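Local coordinates for Ac-ASP-7 (Ancylostoma caninum, PDB 3S6S), which is of unknown function but, as a secreted hookworm protein of the SCP/TAPS (pathogenesis-related) family, probably takes part in the interplay between parasite and host, at residues Ile22-His26 against Trp136-Tyr140; His26-Arg30 against Met47-Val51; Glu57-Arg61 against Phe117-Gly121; Tyr111-Thr115 against Thr163-Gly167; Cys156-Cys162 against Cys170-Cys175. All coordinates share one frame; numbering follows the deposited sequence.

Interaction 1: residues Ile22-His26 against Trp136-Tyr140; sequences IDTFH and WVCVY
Trp136, first residue of the strand segment, takes the CD1 methyl of Ile22 over one face of its indole: CD1 lies 3.9 Å from the centroid of the Trp136 six-membered ring, a CH-pi contact displaced toward the rim. Ile22 reaches this far because its chain runs out to CD1 with chi2 at 172°. Two residues on, Cys138 presents its sulfur between helix side chains, SG standing 4.0 Å from the Ile22 CG2 methyl and 4.2 Å from His26 CE1, oblique to the imidazole. Tyr140 then sends its hydroxyl to the edge of that imidazole. His26 NE2 and Tyr140 OH are 2.8 Å apart in a hydrogen bond lying in the imidazole plane, while the two rings meet rim to rim, their planes at 42°. The other imidazole nitrogen, His26 ND1, donates to Ile22 O at 2.8 Å, one helical turn back, so both nitrogens are held and the ring's rotation is fixed. Tyr140 OH also bonds Thr78 OG1. The contact lays helix 16-34 against one side of the central sheet, at strand 133-140; strand 76-83 contributes Phe80 beside Ile22 and Trp136, helix 103-110 packs Val109 on His26 and Tyr140, and helix 54-65 covers Val137 and Val139.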
# COMPACT_ATOMS: atom_id res chain seq x y z
N ILE A 22 -6.32 -4.29 4.71
CA ILE A 22 -5.03 -3.64 4.44
C ILE A 22 -5.06 -2.78 3.17
O ILE A 22 -4.55 -1.64 3.14
CB ILE A 22 -3.90 -4.69 4.36
CG1 ILE A 22 -3.81 -5.43 5.70
CG2 ILE A 22 -2.57 -4.04 3.95
CD1 ILE A 22 -2.87 -6.64 5.70
N ASP A 23 -5.70 -3.32 2.14
CA ASP A 23 -5.88 -2.62 0.89
C ASP A 23 -6.75 -1.38 1.07
O ASP A 23 -6.47 -0.33 0.49
CB ASP A 23 -6.48 -3.55 -0.15
CG ASP A 23 -6.82 -2.83 -1.43
OD1 ASP A 23 -7.97 -2.34 -1.55
OD2 ASP A 23 -5.93 -2.74 -2.29
N THR A 24 -7.80 -1.50 1.88
CA THR A 24 -8.69 -0.36 2.10
C THR A 24 -8.00 0.73 2.93
O THR A 24 -8.12 1.92 2.65
CB THR A 24 -10.02 -0.77 2.77
OG1 THR A 24 -10.77 -1.60 1.86
CG2 THR A 24 -10.84 0.45 3.10
N PHE A 25 -7.24 0.30 3.93
CA PHE A 25 -6.44 1.23 4.71
C PHE A 25 -5.48 2.00 3.81
O PHE A 25 -5.38 3.22 3.90
CB PHE A 25 -5.65 0.49 5.78
CG PHE A 25 -4.64 1.34 6.49
CD1 PHE A 25 -3.37 1.53 5.97
CD2 PHE A 25 -4.97 1.96 7.70
CE1 PHE A 25 -2.43 2.31 6.62
CE2 PHE A 25 -4.05 2.76 8.36
CZ PHE A 25 -2.77 2.93 7.82
N HIS A 26 -4.76 1.29 2.95
CA HIS A 26 -3.85 1.96 2.02
C HIS A 26 -4.57 2.90 1.06
O HIS A 26 -4.26 4.09 1.01
CB HIS A 26 -3.05 0.94 1.21
CG HIS A 26 -1.86 0.40 1.94
ND1 HIS A 26 -1.97 -0.58 2.91
CD2 HIS A 26 -0.55 0.70 1.85
CE1 HIS A 26 -0.76 -0.87 3.37
NE2 HIS A 26 0.12 -0.10 2.75
N TRP A 136 3.02 -8.63 10.07
CA TRP A 136 2.75 -8.37 8.66
C TRP A 136 3.92 -7.65 7.99
O TRP A 136 4.54 -6.77 8.58
CB TRP A 136 1.48 -7.52 8.51
CG TRP A 136 0.24 -8.24 8.91
CD1 TRP A 136 -0.31 -8.32 10.17
CD2 TRP A 136 -0.63 -9.00 8.06
NE1 TRP A 136 -1.46 -9.07 10.15
CE2 TRP A 136 -1.67 -9.51 8.87
CE3 TRP A 136 -0.61 -9.32 6.70
CZ2 TRP A 136 -2.69 -10.31 8.35
CZ3 TRP A 136 -1.63 -10.12 6.19
CH2 TRP A 136 -2.65 -10.60 7.01
N VAL A 137 4.25 -8.04 6.76
CA VAL A 137 4.99 -7.11 5.92
C VAL A 137 4.23 -6.78 4.65
O VAL A 137 3.50 -7.61 4.11
CB VAL A 137 6.52 -7.48 5.65
CG1 VAL A 137 7.03 -8.56 6.59
CG2 VAL A 137 6.78 -7.81 4.19
N CYS A 138 4.38 -5.53 4.22
CA CYS A 138 3.98 -5.13 2.88
C CYS A 138 5.20 -4.76 2.05
O CYS A 138 6.19 -4.19 2.54
CB CYS A 138 2.98 -3.98 2.92
SG CYS A 138 1.42 -4.44 3.68
N VAL A 139 5.09 -5.12 0.79
CA VAL A 139 6.11 -4.91 -0.21
C VAL A 139 5.49 -4.06 -1.32
O VAL A 139 4.36 -4.32 -1.77
CB VAL A 139 6.63 -6.26 -0.76
CG1 VAL A 139 7.21 -6.09 -2.15
CG2 VAL A 139 7.64 -6.90 0.22
N TYR A 140 6.23 -3.04 -1.72
CA TYR A 140 5.76 -2.06 -2.68
C TYR A 140 6.69 -2.04 -3.87
O TYR A 140 7.88 -2.30 -3.74
CB TYR A 140 5.72 -0.69 -2.03
CG TYR A 140 4.94 -0.68 -0.74
CD1 TYR A 140 5.47 -1.26 0.41
CD2 TYR A 140 3.68 -0.10 -0.65
CE1 TYR A 140 4.79 -1.26 1.59
CE2 TYR A 140 2.98 -0.09 0.54
CZ TYR A 140 3.55 -0.68 1.65
OH TYR A 140 2.88 -0.69 2.84

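Interaction 2: residues His26-Arg30 against Met47-Val51; sequences HNGLR and MYGLV
Asn27 and Arg30 both turn CG away from their own carbonyl carbon (chi1 -75° in each), and this aims the amide and the guanidinium from helix 16-34 at Met47-Val51, the irregular segment that leads into strand 51-53 of the central sheet of the SCP/TAPS domain. The Asn27 amide then pairs with the backbone of a single residue. Its OD1 accepts from Leu50 N at 2.7 Å, almost straight and on a lone pair in the carbonyl plane, and its ND2 donates to Leu50 O at 3.1 Å, again on a lone pair, though that oxygen is tilted somewhat from the amide plane. Gly49 CA lies 3.3 Å from the same Asn27 OD1. Arg30, extended from CG to NE, carries its guanidinium past the Leu50 side chain at about a right angle. Leu50 CD2 sits over the centre of one guanidinium face, 3.5 Å from Arg30 CZ, while the other methyl, CD1, packs 3.8 Å from His26 CD2. Arg30 NH1 donates to Tyr48 O at 2.5 Å, near the edge of the group but with a bent N-H. Met47, its chain folded at chi2 and chi3, brings SD to 3.5 Å from Arg30 NH1. Arg30 NE also bonds Val109 O; the approach of NH2 to Tyr111 O is very short and its geometry doubtful. These partners of Arg30 are neutral backbone carbonyls, so their dipoles probably stabilise its buried positive charge, while the Asn27 amide satisfies both polar backbone atoms of Leu50.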
# COMPACT_ATOMS: atom_id res chain seq x y z
N HIS A 26 -4.76 1.29 2.95
CA HIS A 26 -3.85 1.96 2.02
C HIS A 26 -4.57 2.90 1.06
O HIS A 26 -4.26 4.09 1.01
CB HIS A 26 -3.05 0.94 1.21
CG HIS A 26 -1.86 0.40 1.94
ND1 HIS A 26 -1.97 -0.58 2.91
CD2 HIS A 26 -0.55 0.70 1.85
CE1 HIS A 26 -0.76 -0.87 3.37
NE2 HIS A 26 0.12 -0.10 2.75
N ASN A 27 -5.51 2.36 0.29
CA ASN A 27 -6.07 3.17 -0.79
C ASN A 27 -7.07 4.21 -0.32
O ASN A 27 -7.18 5.30 -0.91
CB ASN A 27 -6.60 2.30 -1.94
CG ASN A 27 -5.47 1.74 -2.78
OD1 ASN A 27 -4.60 2.49 -3.27
ND2 ASN A 27 -5.43 0.41 -2.92
N GLY A 28 -7.77 3.90 0.77
CA GLY A 28 -8.59 4.88 1.44
C GLY A 28 -7.79 6.12 1.84
O GLY A 28 -8.23 7.25 1.60
N LEU A 29 -6.62 5.92 2.42
CA LEU A 29 -5.82 7.05 2.85
C LEU A 29 -5.38 7.81 1.62
O LEU A 29 -5.50 9.02 1.53
CB LEU A 29 -4.61 6.60 3.64
CG LEU A 29 -4.15 7.47 4.81
CD1 LEU A 29 -2.68 7.25 5.04
CD2 LEU A 29 -4.43 8.95 4.58
N ARG A 30 -4.89 7.06 0.64
CA ARG A 30 -4.36 7.67 -0.56
C ARG A 30 -5.37 8.52 -1.27
O ARG A 30 -5.04 9.58 -1.79
CB ARG A 30 -3.88 6.59 -1.52
CG ARG A 30 -2.58 5.98 -1.10
CD ARG A 30 -2.09 5.06 -2.18
NE ARG A 30 -0.67 4.92 -1.99
CZ ARG A 30 0.25 5.22 -2.88
NH1 ARG A 30 -0.08 5.63 -4.09
NH2 ARG A 30 1.51 5.06 -2.54
N MET A 47 -2.31 11.14 -7.54
CA MET A 47 -2.06 9.98 -6.72
C MET A 47 -2.40 8.71 -7.51
O MET A 47 -3.38 8.69 -8.26
CB MET A 47 -2.87 10.07 -5.43
CG MET A 47 -2.72 8.88 -4.47
SD MET A 47 -1.18 8.85 -3.52
CE MET A 47 -1.40 10.29 -2.45
N TYR A 48 -1.57 7.68 -7.37
CA TYR A 48 -1.88 6.39 -7.96
C TYR A 48 -2.45 5.50 -6.90
O TYR A 48 -1.96 5.51 -5.78
CB TYR A 48 -0.63 5.75 -8.57
CG TYR A 48 -0.42 6.21 -9.99
CD1 TYR A 48 -0.11 7.54 -10.26
CD2 TYR A 48 -0.57 5.34 -11.07
CE1 TYR A 48 0.06 7.99 -11.54
CE2 TYR A 48 -0.40 5.78 -12.37
CZ TYR A 48 -0.08 7.12 -12.60
OH TYR A 48 0.09 7.59 -13.86
N GLY A 49 -3.52 4.78 -7.22
CA GLY A 49 -4.01 3.76 -6.31
C GLY A 49 -2.98 2.64 -6.33
O GLY A 49 -2.24 2.49 -7.30
N LEU A 50 -2.89 1.86 -5.26
CA LEU A 50 -2.00 0.72 -5.31
C LEU A 50 -2.77 -0.49 -5.81
O LEU A 50 -3.79 -0.89 -5.25
CB LEU A 50 -1.40 0.44 -3.94
CG LEU A 50 -0.60 1.54 -3.25
CD1 LEU A 50 -0.21 1.07 -1.87
CD2 LEU A 50 0.64 1.90 -4.06
N VAL A 51 -2.28 -1.09 -6.88
CA VAL A 51 -2.80 -2.36 -7.31
C VAL A 51 -2.33 -3.45 -6.34
O VAL A 51 -1.15 -3.57 -6.08
CB VAL A 51 -2.33 -2.70 -8.72
CG1 VAL A 51 -2.60 -4.15 -9.03
CG2 VAL A 51 -3.01 -1.76 -9.72

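Interaction 3: residues Glu57-Arg61 against Phe117-Gly121; sequences EEEAR and FGCSG
Glu57 and Ala60 of helix 54-65 lie on strand 116-123, a helix-on-sheet layer of the alpha-beta-alpha sandwich of SCP/TAPS proteins; the short segments cross at -40°. Gly118 lets the helix come close, Glu57 N lying 3.6 Å from its CA. Glu57 turns CG anti to its backbone N (chi1 157°) and stays extended, so its chain runs across the strand and brings CG to 3.0 Å from Cys119 O. The carboxylate lies alongside that carbonyl oxygen; OE1 is bonded to Tyr52 OH and OE2 to the backbone N atoms of Met13 and Val14, donors that probably stabilise its negative charge. Ala60 sets its methyl 3.7 Å from Ser120 N, above the strand backbone. Ser120 points its side chain at the helix, CB lying 3.6 Å from Arg61 N, and has OG anti to its own N, which puts the hydroxyl beside Arg61 CB. The Arg61 side chain touches the strand only through CB and CG; bent at chi3 (67°), it leads its guanidinium away to grip Glu58 side-on, NE and NH2 each meeting one carboxylate oxygen. At the contact's margin a water bridges both segments, donating to Glu57 OE2 at 2.6 Å and hydrogen-bonded to Ser120 OG at 3.0 Å.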
# COMPACT_ATOMS: atom_id res chain seq x y z
N GLU A 57 2.66 -10.05 -2.85
CA GLU A 57 2.30 -10.66 -1.58
C GLU A 57 3.22 -11.86 -1.29
O GLU A 57 3.67 -12.05 -0.17
CB GLU A 57 0.84 -11.09 -1.51
CG GLU A 57 0.65 -12.18 -0.46
CD GLU A 57 -0.81 -12.46 -0.11
OE1 GLU A 57 -1.70 -11.66 -0.47
OE2 GLU A 57 -1.04 -13.50 0.55
N GLU A 58 3.52 -12.63 -2.32
CA GLU A 58 4.46 -13.72 -2.21
C GLU A 58 5.89 -13.21 -1.87
O GLU A 58 6.64 -13.86 -1.14
CB GLU A 58 4.44 -14.56 -3.49
CG GLU A 58 5.47 -15.70 -3.57
CD GLU A 58 5.53 -16.60 -2.32
OE1 GLU A 58 6.61 -17.19 -2.08
OE2 GLU A 58 4.51 -16.72 -1.59
N GLU A 59 6.26 -12.05 -2.40
CA GLU A 59 7.55 -11.49 -2.02
C GLU A 59 7.51 -11.08 -0.54
O GLU A 59 8.46 -11.28 0.20
CB GLU A 59 7.97 -10.30 -2.91
CG GLU A 59 8.02 -10.60 -4.42
CD GLU A 59 8.71 -9.48 -5.20
OE1 GLU A 59 8.87 -9.62 -6.43
OE2 GLU A 59 9.10 -8.47 -4.57
N ALA A 60 6.38 -10.53 -0.11
CA ALA A 60 6.25 -10.19 1.30
C ALA A 60 6.40 -11.43 2.18
O ALA A 60 7.04 -11.37 3.24
CB ALA A 60 4.93 -9.48 1.57
N ARG A 61 5.84 -12.56 1.73
CA ARG A 61 5.97 -13.82 2.45
C ARG A 61 7.44 -14.25 2.52
O ARG A 61 7.89 -14.77 3.54
CB ARG A 61 5.13 -14.92 1.82
CG ARG A 61 5.04 -16.20 2.67
CD ARG A 61 4.43 -17.42 1.94
NE ARG A 61 5.28 -17.90 0.85
CZ ARG A 61 6.44 -18.57 1.01
NH1 ARG A 61 6.90 -18.85 2.23
NH2 ARG A 61 7.15 -18.96 -0.05
N PHE A 117 1.40 -3.20 -4.64
CA PHE A 117 1.92 -3.76 -3.41
C PHE A 117 1.21 -5.08 -3.11
O PHE A 117 0.19 -5.39 -3.70
CB PHE A 117 1.71 -2.79 -2.24
CG PHE A 117 0.30 -2.79 -1.67
CD1 PHE A 117 -0.81 -2.71 -2.49
CD2 PHE A 117 0.10 -2.85 -0.29
CE1 PHE A 117 -2.10 -2.67 -1.95
CE2 PHE A 117 -1.19 -2.83 0.25
CZ PHE A 117 -2.29 -2.74 -0.58
N GLY A 118 1.77 -5.83 -2.17
CA GLY A 118 1.15 -7.01 -1.63
C GLY A 118 1.65 -7.22 -0.20
O GLY A 118 2.74 -6.76 0.15
N CYS A 119 0.86 -7.92 0.62
CA CYS A 119 1.25 -8.13 2.01
C CYS A 119 1.07 -9.58 2.43
O CYS A 119 0.29 -10.32 1.84
CB CYS A 119 0.44 -7.23 2.94
SG CYS A 119 0.30 -5.53 2.36
N SER A 120 1.80 -9.97 3.46
CA SER A 120 1.62 -11.29 4.02
C SER A 120 1.83 -11.18 5.51
O SER A 120 2.48 -10.25 5.98
CB SER A 120 2.62 -12.27 3.40
OG SER A 120 2.45 -13.56 3.96
N GLY A 121 1.27 -12.12 6.26
CA GLY A 121 1.43 -12.12 7.70
C GLY A 121 1.64 -13.51 8.26
O GLY A 121 1.44 -14.51 7.58
O HOH W 1 1.01 -14.73 1.66

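Interaction 4: residues Tyr111-Thr115 against Thr163-Gly167; sequences YPKAT and TYYKG
Lys113 lays its extended aliphatic chain across one face of the Tyr164 ring at about a right angle to that side chain. Its CE atom is 3.7 Å from the ring centroid and only 15° off the normal, a CH-pi contact, and CG follows over the ring's CD1 side. The ammonium goes further out: Lys113 NZ is 4.7 Å from the centroid, an off-centre cation-pi interaction. Pro112 adds a looser touch, CB lying 4.3 Å from Tyr164 CE1. Residues Tyr111-Ala114 form a type I beta turn linking helix 103-110 to strand 116-123, and the two tyrosines that meet this turn come from the cysteine-rich C-terminal part of the chain. Tyr165 has CG anti to its carbonyl carbon (chi1 -64°) and points its ring at the turn, where its hydroxyl donates to Lys113 O over 2.6 Å, in the carbonyl plane and on a lone pair. Beside that bond the CG2 methyl of Thr115 approaches the same ring obliquely, a tight contact of 3.2 Å to Tyr165 CE2 whose exact length is uncertain. Thr115 OG1 turns to Asp141 OD1. Tyr48 flanks the pair; its ring meets that of Tyr165 edge-to-face and its hydroxyl is hydrogen-bonded to Tyr165 N.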
# COMPACT_ATOMS: atom_id res chain seq x y z
N TYR A 111 3.23 7.29 -0.64
CA TYR A 111 4.06 7.72 -1.77
C TYR A 111 3.30 7.64 -3.09
O TYR A 111 2.98 6.55 -3.55
CB TYR A 111 5.29 6.80 -1.85
CG TYR A 111 6.31 7.14 -2.92
CD1 TYR A 111 7.04 6.14 -3.54
CD2 TYR A 111 6.56 8.46 -3.29
CE1 TYR A 111 7.98 6.44 -4.52
CE2 TYR A 111 7.48 8.77 -4.26
CZ TYR A 111 8.19 7.76 -4.87
OH TYR A 111 9.12 8.07 -5.83
N PRO A 112 3.01 8.81 -3.70
CA PRO A 112 2.13 8.88 -4.88
C PRO A 112 2.62 8.10 -6.11
O PRO A 112 1.82 7.85 -7.00
CB PRO A 112 2.07 10.38 -5.19
CG PRO A 112 2.40 11.04 -3.88
CD PRO A 112 3.41 10.14 -3.23
N LYS A 113 3.89 7.71 -6.14
CA LYS A 113 4.44 7.05 -7.33
C LYS A 113 4.61 5.53 -7.18
O LYS A 113 5.04 4.86 -8.12
CB LYS A 113 5.75 7.70 -7.75
CG LYS A 113 5.57 9.16 -8.13
CD LYS A 113 6.86 9.86 -8.54
CE LYS A 113 6.55 11.31 -8.98
NZ LYS A 113 7.77 12.08 -9.28
N ALA A 114 4.27 5.00 -6.01
CA ALA A 114 4.09 3.56 -5.89
C ALA A 114 2.79 3.21 -6.63
O ALA A 114 1.85 3.99 -6.62
CB ALA A 114 4.02 3.14 -4.42
N THR A 115 2.74 2.05 -7.28
CA THR A 115 1.57 1.68 -8.08
C THR A 115 1.04 0.28 -7.78
O THR A 115 -0.05 -0.08 -8.25
CB THR A 115 1.86 1.72 -9.59
OG1 THR A 115 2.65 0.59 -9.96
CG2 THR A 115 2.55 3.01 -9.98
N THR A 163 -0.35 11.47 -15.04
CA THR A 163 0.85 11.81 -15.81
C THR A 163 2.08 10.97 -15.46
O THR A 163 3.00 10.83 -16.29
CB THR A 163 1.27 13.30 -15.61
OG1 THR A 163 1.71 13.50 -14.25
CG2 THR A 163 0.12 14.25 -15.91
N TYR A 164 2.13 10.43 -14.24
CA TYR A 164 3.35 9.79 -13.76
C TYR A 164 3.69 8.56 -14.56
O TYR A 164 4.86 8.31 -14.84
CB TYR A 164 3.24 9.43 -12.27
CG TYR A 164 3.24 10.62 -11.34
CD1 TYR A 164 2.55 10.58 -10.14
CD2 TYR A 164 3.93 11.78 -11.67
CE1 TYR A 164 2.54 11.66 -9.28
CE2 TYR A 164 3.93 12.86 -10.83
CZ TYR A 164 3.23 12.80 -9.63
OH TYR A 164 3.23 13.88 -8.79
N TYR A 165 2.67 7.79 -14.93
CA TYR A 165 2.91 6.56 -15.67
C TYR A 165 2.06 6.49 -16.92
O TYR A 165 0.93 6.97 -16.93
CB TYR A 165 2.67 5.33 -14.79
CG TYR A 165 3.62 5.23 -13.61
CD1 TYR A 165 4.92 4.78 -13.78
CD2 TYR A 165 3.21 5.60 -12.34
CE1 TYR A 165 5.81 4.69 -12.71
CE2 TYR A 165 4.08 5.53 -11.26
CZ TYR A 165 5.38 5.06 -11.45
OH TYR A 165 6.24 4.98 -10.37
N LYS A 166 2.62 5.86 -17.95
CA LYS A 166 2.00 5.80 -19.27
C LYS A 166 0.51 5.43 -19.28
O LYS A 166 -0.35 6.32 -19.43
CB LYS A 166 2.79 4.86 -20.19
N GLY A 167 0.20 4.15 -19.12
CA GLY A 167 -1.13 3.66 -19.48
C GLY A 167 -2.15 3.62 -18.36
O GLY A 167 -2.61 2.54 -17.96

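Interaction 5: residues Cys156-Cys162 against Cys170-Cys175; sequences CNENKDC and CEWNLC
Two disulfides staple the small cysteine-rich C-terminal extension of this SCP/TAPS protein, clasping the loop Cys156-Cys162 to the hairpin formed by the two-stranded antiparallel sheet 169-170 and 175-176. Cys156 pairs with Cys170 and Cys162 with Cys175, so the two bonds alternate along the chain. Their dihedrals have opposite sign, 84° for Cys156-Cys170 and -87° for Cys162-Cys175, one right-handed and one left-handed about the S-S bond. Cys156 holds SG between its backbone N and carbonyl carbon (chi1 74°), while Cys170 extends SG anti to its N to meet it. The two bridges pack together: Cys156 CB lies 3.7 Å from Cys175 SG, and Cys162 SG lies 3.9 Å from Cys170 CB. Asn159, in a short 3-10 turn, bends its amide back to accept a bond at OD1 from Cys170 N at 3.0 Å; the donor stands above the carbonyl plane rather than on a lone pair. The loop itself is braced by Asp161 OD2, which takes Asn157 N and Glu158 N from opposite faces of its carboxylate plane. At the hairpin turn Asn173 CA makes a CH...O contact of 3.3 Å with Cys156 O. A water joins the same two residues, accepting from Cys156 N at 2.9 Å and donating to Asn173 O at 2.5 Å.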
# COMPACT_ATOMS: atom_id res chain seq x y z
N CYS A 156 -6.90 12.91 -10.11
CA CYS A 156 -7.43 12.66 -11.44
C CYS A 156 -8.96 12.70 -11.50
O CYS A 156 -9.65 12.22 -10.59
CB CYS A 156 -6.90 11.32 -12.00
SG CYS A 156 -7.64 9.84 -11.27
N ASN A 157 -9.49 13.27 -12.58
CA ASN A 157 -10.92 13.14 -12.89
C ASN A 157 -11.14 12.26 -14.12
O ASN A 157 -12.11 11.51 -14.20
CB ASN A 157 -11.59 14.51 -13.07
CG ASN A 157 -11.87 15.19 -11.74
OD1 ASN A 157 -12.80 14.80 -11.02
ND2 ASN A 157 -11.06 16.19 -11.40
N GLU A 158 -10.22 12.36 -15.08
CA GLU A 158 -10.21 11.47 -16.23
C GLU A 158 -8.79 10.99 -16.51
O GLU A 158 -7.81 11.59 -16.06
CB GLU A 158 -10.79 12.16 -17.46
CG GLU A 158 -9.97 13.34 -17.95
CD GLU A 158 -10.84 14.51 -18.39
OE1 GLU A 158 -10.36 15.39 -19.13
OE2 GLU A 158 -12.02 14.54 -17.98
N ASN A 159 -8.69 9.91 -17.28
CA ASN A 159 -7.42 9.27 -17.58
C ASN A 159 -6.27 10.24 -17.86
O ASN A 159 -5.16 10.07 -17.35
CB ASN A 159 -7.58 8.26 -18.71
CG ASN A 159 -8.49 7.10 -18.33
OD1 ASN A 159 -9.16 7.13 -17.29
ND2 ASN A 159 -8.51 6.06 -19.15
N LYS A 160 -6.53 11.26 -18.67
CA LYS A 160 -5.47 12.17 -19.11
C LYS A 160 -4.88 12.98 -17.96
O LYS A 160 -3.87 13.65 -18.13
CB LYS A 160 -5.98 13.10 -20.22
N ASP A 161 -5.50 12.92 -16.78
CA ASP A 161 -4.96 13.61 -15.61
C ASP A 161 -3.79 12.86 -14.97
O ASP A 161 -2.99 13.44 -14.23
CB ASP A 161 -6.05 13.85 -14.56
CG ASP A 161 -7.05 14.90 -15.01
OD1 ASP A 161 -6.61 15.91 -15.58
OD2 ASP A 161 -8.27 14.70 -14.79
N CYS A 162 -3.71 11.56 -15.24
CA CYS A 162 -2.64 10.74 -14.71
C CYS A 162 -1.41 10.86 -15.59
O CYS A 162 -1.42 10.41 -16.74
CB CYS A 162 -3.10 9.29 -14.59
SG CYS A 162 -4.66 9.15 -13.70
N CYS A 170 -7.96 6.56 -14.57
CA CYS A 170 -8.37 7.26 -13.36
C CYS A 170 -9.72 6.71 -12.91
O CYS A 170 -10.67 6.69 -13.69
CB CYS A 170 -8.53 8.75 -13.66
SG CYS A 170 -9.37 9.62 -12.37
N GLU A 171 -9.82 6.25 -11.68
CA GLU A 171 -11.08 5.64 -11.29
C GLU A 171 -11.86 6.35 -10.19
O GLU A 171 -12.93 6.92 -10.45
CB GLU A 171 -10.96 4.15 -11.01
CG GLU A 171 -11.70 3.31 -12.05
CD GLU A 171 -12.79 4.11 -12.80
OE1 GLU A 171 -13.59 4.82 -12.14
OE2 GLU A 171 -12.83 4.03 -14.05
N TRP A 172 -11.36 6.31 -8.97
CA TRP A 172 -12.05 7.00 -7.89
C TRP A 172 -11.10 8.10 -7.40
O TRP A 172 -10.67 8.11 -6.25
CB TRP A 172 -12.38 6.03 -6.76
CG TRP A 172 -13.14 4.78 -7.17
CD1 TRP A 172 -14.50 4.62 -7.25
CD2 TRP A 172 -12.57 3.50 -7.51
NE1 TRP A 172 -14.81 3.34 -7.62
CE2 TRP A 172 -13.65 2.63 -7.79
CE3 TRP A 172 -11.26 3.02 -7.61
CZ2 TRP A 172 -13.46 1.29 -8.16
CZ3 TRP A 172 -11.06 1.69 -7.98
CH2 TRP A 172 -12.16 0.84 -8.26
N ASN A 173 -10.81 9.03 -8.30
CA ASN A 173 -9.70 9.97 -8.22
C ASN A 173 -8.33 9.37 -7.87
O ASN A 173 -7.44 10.05 -7.36
CB ASN A 173 -10.04 11.25 -7.41
CG ASN A 173 -10.34 10.97 -5.96
OD1 ASN A 173 -11.50 11.07 -5.52
ND2 ASN A 173 -9.30 10.63 -5.19
N LEU A 174 -8.18 8.09 -8.18
CA LEU A 174 -6.87 7.46 -8.16
C LEU A 174 -6.49 7.06 -9.59
O LEU A 174 -7.37 6.68 -10.37
CB LEU A 174 -6.86 6.25 -7.23
CG LEU A 174 -7.04 6.58 -5.74
CD1 LEU A 174 -7.23 5.32 -4.93
CD2 LEU A 174 -5.84 7.39 -5.22
N CYS A 175 -5.20 7.19 -9.91
CA CYS A 175 -4.63 6.67 -11.16
C CYS A 175 -4.21 5.21 -10.98
O CYS A 175 -3.60 4.85 -9.97
CB CYS A 175 -3.43 7.51 -11.59
SG CYS A 175 -3.81 9.26 -11.87
O HOH W 2 -5.44 10.97 -8.57

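In the fold
Interactions 1 and 2 share His26 on helix 16-34, their centres about 10 Å apart. Interaction 3 lies across the sheet from interaction 1, centres about 8 Å apart, and the Cys119-Cys138 disulfide joins them, SG to SG 2.0 Å. Phe117 ties interaction 3 to interaction 2, where its N lies 3.0 Å from Val51 O. The loop of interaction 2 also meets the C-terminal extension, Gly49 N being 2.8 Å from Cys175 O of interaction 5, and it packs on the turn of interaction 4, with Leu50 CD2 3.5 Å from Ala114 O. Interactions 3 and 5 lie on opposite sides of the chain's centre, their centres about 27 Å apart.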